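Local coordinates for Low molecular weight phosphotyrosine protein phosphatase (Vibrio cholerae, PDB 6U1P), which probably removes phosphate from protein tyrosines, as part of a tyrosine phosphoregulatory system controlling exopolysaccharide biosynthesis and biofilm formation, at the interface of chains A and B. Sequence-based numbering; all coordinates share one arbitrary frame. Chains: chain A/B, Low molecular weight phosphotyrosine protein phosphatase.

Contact 1: the interface of chains A and B. Residues chain A 118, 120, 122-124; chain B 133, 137, 140-141.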
loop_
_atom_site.group_PDB
_atom_site.type_symbol
_atom_site.label_atom_id
_atom_site.label_comp_id
_atom_site.label_asym_id
_atom_site.label_seq_id
_atom_site.Cartn_x
_atom_site.Cartn_y
_atom_site.Cartn_z
ATOM N N ARG A 118 17.067 12.287 -16.878
ATOM C CA ARG A 118 16.155 12.968 -15.953
ATOM C C ARG A 118 16.874 13.346 -14.673
ATOM O O ARG A 118 17.964 12.836 -14.374
ATOM C CB ARG A 118 14.977 12.094 -15.509
ATOM C CG ARG A 118 14.468 11.207 -16.559
ATOM C CD ARG A 118 13.212 10.394 -16.208
ATOM N NE ARG A 118 12.226 11.049 -15.343
ATOM C CZ ARG A 118 10.904 10.927 -15.481
ATOM N NH1 ARG A 118 10.376 10.200 -16.477
ATOM N NH2 ARG A 118 10.103 11.532 -14.612
ATOM N N GLU A 120 15.631 12.434 -11.744
ATOM C CA GLU A 120 15.487 11.263 -10.896
ATOM C C GLU A 120 16.505 10.226 -11.310
ATOM O O GLU A 120 16.596 9.865 -12.491
ATOM C CB GLU A 120 14.080 10.664 -10.970
ATOM C CG GLU A 120 12.940 11.623 -10.732
ATOM C CD GLU A 120 12.440 12.270 -12.007
ATOM O OE1 GLU A 120 13.216 12.372 -12.974
ATOM O OE2 GLU A 120 11.254 12.649 -12.058
ATOM N N GLU A 122 16.929 7.544 -8.842
ATOM C CA GLU A 122 16.378 6.424 -8.101
ATOM C C GLU A 122 14.870 6.346 -8.312
ATOM O O GLU A 122 14.180 7.371 -8.345
ATOM C CB GLU A 122 16.646 6.586 -6.601
ATOM C CG GLU A 122 18.089 6.790 -6.211
ATOM C CD GLU A 122 18.273 6.847 -4.691
ATOM O OE1 GLU A 122 18.292 5.792 -4.013
ATOM O OE2 GLU A 122 18.384 7.971 -4.164
ATOM N N VAL A 123 14.337 5.130 -8.397
ATOM C CA VAL A 123 12.898 4.902 -8.336
ATOM C C VAL A 123 12.500 4.796 -6.861
ATOM O O VAL A 123 12.913 3.830 -6.193
ATOM C CB VAL A 123 12.509 3.630 -9.102
ATOM C CG1 VAL A 123 11.002 3.398 -9.008
ATOM C CG2 VAL A 123 13.039 3.671 -10.573
ATOM N N PRO A 124 11.724 5.739 -6.307
ATOM C CA PRO A 124 11.390 5.673 -4.866
ATOM C C PRO A 124 10.513 4.468 -4.574
ATOM O O PRO A 124 9.767 3.998 -5.433
ATOM C CB PRO A 124 10.618 6.979 -4.587
ATOM C CG PRO A 124 10.930 7.883 -5.756
ATOM C CD PRO A 124 11.237 6.979 -6.945
ATOM N N PHE B 133 0.357 6.160 -6.016
ATOM C CA PHE B 133 1.801 6.185 -6.065
ATOM C C PHE B 133 2.365 5.027 -6.888
ATOM O O PHE B 133 3.364 5.215 -7.599
ATOM C CB PHE B 133 2.426 6.207 -4.681
ATOM C CG PHE B 133 3.864 6.588 -4.737
ATOM C CD1 PHE B 133 4.221 7.916 -4.976
ATOM C CD2 PHE B 133 4.861 5.621 -4.687
ATOM C CE1 PHE B 133 5.552 8.276 -5.106
ATOM C CE2 PHE B 133 6.198 5.977 -4.798
ATOM C CZ PHE B 133 6.545 7.299 -5.010
ATOM N N THR B 137 4.930 5.212 -10.011
ATOM C CA THR B 137 6.164 4.385 -10.105
ATOM C C THR B 137 6.226 3.752 -11.498
ATOM O O THR B 137 7.302 3.810 -12.126
ATOM C CB THR B 137 6.204 3.324 -8.997
ATOM O OG1 THR B 137 6.210 3.997 -7.738
ATOM C CG2 THR B 137 7.409 2.414 -9.098
ATOM N N LEU B 140 7.488 6.221 -14.088
ATOM C CA LEU B 140 8.928 6.443 -13.985
ATOM C C LEU B 140 9.707 5.220 -14.465
ATOM O O LEU B 140 10.693 5.353 -15.205
ATOM C CB LEU B 140 9.322 6.788 -12.552
ATOM C CG LEU B 140 10.780 7.208 -12.354
ATOM C CD1 LEU B 140 11.136 8.402 -13.238
ATOM C CD2 LEU B 140 11.062 7.560 -10.888
ATOM N N ILE B 141 9.255 4.017 -14.104
ATOM C CA ILE B 141 9.962 2.829 -14.569
ATOM C C ILE B 141 9.878 2.719 -16.096
ATOM O O ILE B 141 10.852 2.351 -16.768
ATOM C CB ILE B 141 9.427 1.570 -13.865
ATOM C CG1 ILE B 141 9.842 1.565 -12.385
ATOM C CG2 ILE B 141 9.975 0.298 -14.533
ATOM C CD1 ILE B 141 9.251 0.369 -11.566
#

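Contact 2: the interface of chains A and B. Residues chain A 140-142, 144-145, 148; chain B 22, 25, 112-113, 123.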
loop_
_atom_site.group_PDB
_atom_site.type_symbol
_atom_site.label_atom_id
_atom_site.label_comp_id
_atom_site.label_asym_id
_atom_site.label_seq_id
_atom_site.Cartn_x
_atom_site.Cartn_y
_atom_site.Cartn_z
ATOM N N LEU A 140 -4.221 10.966 12.240
ATOM C CA LEU A 140 -5.452 11.731 12.062
ATOM C C LEU A 140 -6.626 11.025 12.731
ATOM O O LEU A 140 -7.455 11.661 13.380
ATOM C CB LEU A 140 -5.728 11.962 10.579
ATOM C CG LEU A 140 -6.940 12.861 10.297
ATOM C CD1 LEU A 140 -6.700 14.258 10.796
ATOM C CD2 LEU A 140 -7.273 12.886 8.810
ATOM N N ILE A 141 -6.686 9.699 12.619
ATOM C CA ILE A 141 -7.760 8.952 13.268
ATOM C C ILE A 141 -7.657 9.058 14.786
ATOM O O ILE A 141 -8.662 9.277 15.476
ATOM C CB ILE A 141 -7.740 7.492 12.787
ATOM C CG1 ILE A 141 -8.152 7.422 11.310
ATOM C CG2 ILE A 141 -8.654 6.625 13.649
ATOM C CD1 ILE A 141 -7.968 6.019 10.678
ATOM N N GLU A 142 -6.439 8.958 15.328
ATOM C CA GLU A 142 -6.256 9.031 16.775
ATOM C C GLU A 142 -6.762 10.358 17.335
ATOM O O GLU A 142 -7.467 10.386 18.349
ATOM C CB GLU A 142 -4.783 8.823 17.130
ATOM C CG GLU A 142 -4.488 8.739 18.640
ATOM C CD GLU A 142 -3.014 8.460 18.935
ATOM O OE1 GLU A 142 -2.150 9.192 18.399
ATOM O OE2 GLU A 142 -2.715 7.501 19.684
ATOM N N GLY A 144 -8.978 12.288 16.010
ATOM C CA GLY A 144 -10.427 12.217 15.961
ATOM C C GLY A 144 -10.977 11.415 17.125
ATOM O O GLY A 144 -11.914 11.846 17.802
ATOM N N ALA A 145 -10.362 10.264 17.407
ATOM C CA ALA A 145 -10.837 9.412 18.492
ATOM C C ALA A 145 -10.809 10.136 19.833
ATOM O O ALA A 145 -11.743 10.002 20.630
ATOM C CB ALA A 145 -10.009 8.131 18.571
ATOM N N LEU A 148 -13.809 12.380 20.172
ATOM C CA LEU A 148 -15.020 11.597 20.389
ATOM C C LEU A 148 -15.115 11.116 21.828
ATOM O O LEU A 148 -16.188 11.164 22.438
ATOM C CB LEU A 148 -15.051 10.409 19.435
ATOM C CG LEU A 148 -15.309 10.742 17.965
ATOM C CD1 LEU A 148 -15.782 9.504 17.225
ATOM C CD2 LEU A 148 -16.318 11.894 17.823
ATOM N N ALA B 22 -9.880 2.912 13.630
ATOM C CA ALA B 22 -10.638 3.684 14.606
ATOM C C ALA B 22 -11.189 2.796 15.713
ATOM O O ALA B 22 -11.188 3.183 16.885
ATOM C CB ALA B 22 -11.774 4.444 13.906
ATOM N N ILE B 25 -8.359 1.941 18.123
ATOM C CA ILE B 25 -7.936 3.123 18.869
ATOM C C ILE B 25 -9.020 3.562 19.847
ATOM O O ILE B 25 -8.732 3.848 21.015
ATOM C CB ILE B 25 -7.526 4.247 17.902
ATOM C CG1 ILE B 25 -6.290 3.790 17.096
ATOM C CG2 ILE B 25 -7.234 5.536 18.678
ATOM C CD1 ILE B 25 -5.853 4.724 15.980
ATOM N N PHE B 112 -16.579 11.011 11.143
ATOM C CA PHE B 112 -15.697 10.633 12.249
ATOM C C PHE B 112 -14.953 11.831 12.814
ATOM O O PHE B 112 -14.758 11.926 14.034
ATOM C CB PHE B 112 -14.693 9.574 11.799
ATOM C CG PHE B 112 -13.795 9.075 12.906
ATOM C CD1 PHE B 112 -14.244 8.118 13.809
ATOM C CD2 PHE B 112 -12.498 9.554 13.038
ATOM C CE1 PHE B 112 -13.410 7.637 14.823
ATOM C CE2 PHE B 112 -11.654 9.081 14.054
ATOM C CZ PHE B 112 -12.116 8.121 14.950
ATOM N N LEU B 113 -14.515 12.748 11.947
ATOM C CA LEU B 113 -13.735 13.903 12.381
ATOM C C LEU B 113 -14.591 15.061 12.904
ATOM O O LEU B 113 -14.043 16.142 13.152
ATOM C CB LEU B 113 -12.881 14.411 11.220
ATOM C CG LEU B 113 -11.739 13.506 10.777
ATOM C CD1 LEU B 113 -10.990 14.142 9.629
ATOM C CD2 LEU B 113 -10.819 13.223 11.943
ATOM N N VAL B 123 -11.177 11.734 6.741
ATOM C CA VAL B 123 -9.907 11.001 6.736
ATOM C C VAL B 123 -9.767 10.345 5.359
ATOM O O VAL B 123 -10.616 9.516 4.992
ATOM C CB VAL B 123 -9.803 9.985 7.882
ATOM C CG1 VAL B 123 -10.050 10.652 9.236
ATOM C CG2 VAL B 123 -10.777 8.895 7.741
#

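Contact 1: the interface of chains A and B
B:Leu140 pushes one methyl over the guanidinium of A:Arg118 and the other towards the loop that follows, a compact example of how a branched side chain can serve two neighbours at once. The site is an apolar helix-on-loop patch of the dimer interface, where B helix 126-152 packs on the loop of chain A that leads into the same helix there. B:Leu140 CD1 lies above the centre of the guanidinium, 3.4 Å from A:Arg118 CZ. With CG anti to the backbone N (chi1 -173°), the leucine reaches out from its helix and its two methyls part, B:Leu140 CD2 approaching A:Pro124 CD at 4.0 Å. The proline and leucine side chains run at roughly a right angle. No other residue here loses as much surface to the partner. A:Val123 belongs to the same packed part: CG1, anti to its backbone N, meets B:Thr137 CG2 at 3.7 Å, and B:Ile141 CG1 approaches the same methyl at about a right angle.

The flat face that B:Leu140 meets is fixed from its own chain. A:Arg118 grips the carboxylate of A:Glu120 side-on, NE to OE1 at 2.9 Å and NH2 to OE2 at 3.0 Å, both nearly straight. The oxygens lie close to the guanidinium plane but are themselves met from above the carboxylate plane. This ion pair should limit rotation of the guanidinium and probably offsets its charge.

The loose side lies at the margins. B:Phe133 CZ stays 4.1 Å from A:Pro124 CB, and the partner hides almost none of A:Glu122. No polar atom bonds across the patch. The threonine turns its hydroxyl back to its own helix, B:Thr137 OG1 bonding B:Phe133 O, one turn earlier, at 3.1 Å from above the carbonyl plane.

Contact 2: the interface of chains A and B
The regular alpha-helical backbone of A:Ile141, A:Gly144 and A:Ala145 passes directly against B:Phe112, the first residue of 3-10 helix 112-115, and turns the carbonyl of A:Ile141 towards the ring. That oxygen lies in the ring plane at its edge, A:Ile141 O standing 3.3 Å from B:Phe112 CE2; the slightly positive ring hydrogens may make such an approach mildly attractive. The phenylalanine illustrates an aromatic wedge aimed at a helix surface. Its CG is anti to the backbone N (chi1 -177°), which carries the ring away from its own backbone to the partner. A:Gly144 shows bare backbone, its CA sitting above the ring plane, off the CE2 corner and 3.9 Å from B:Phe112 CE2. One turn further on, A:Leu148 approaches the same face, bringing CD1 above the plane near the CD1-CE1 side of the ring, 3.9 Å from B:Phe112 CE1.

Flanking this wedge are two aliphatic groups of contacts. On one side, A:Ile141 points CG2, the branch anti to its backbone N, at helix 18-32 of chain B, where it touches B:Ala22 CA at 3.7 Å. B:Ile25 answers from the same helix with its own CG2, 3.8 Å from A:Ala145 CB. On the other side, A:Leu140 slants across B:Val123, CD2 to CG1 at 3.6 Å, and the same leucine methyl also faces B:Leu113 CD1. No hydrogen bond or salt bridge joins the chains here, so shape and apolar burial carry the patch. In the fold, A helix 126-152 lies across the globular body of chain B, bridging helix 18-32, the 3-10 turn 112-115 and the loop that holds B:Val123.

Contact 1 and contact 2 lie about 33 Å apart, at opposite ends of a two-fold symmetric dimer. Each sets helix 126-152 of one chain on the body of the other: B:Leu140 and B:Ile141 against A:Val123 in contact 1, A:Leu140 and A:Ile141 against B:Val123 in contact 2. Contact 1 extends along that loop to A:Arg118, contact 2 to helix 18-32 and turn 112-115; overlapping through the two-fold, they show parts of one reciprocal helix exchange, suggestive of domain swapping. The centre of contact 1 is about 7 Å from A:Arg18, the arginine that ends the phosphate-binding P-loop, placing the partner helix close to the catalytic region.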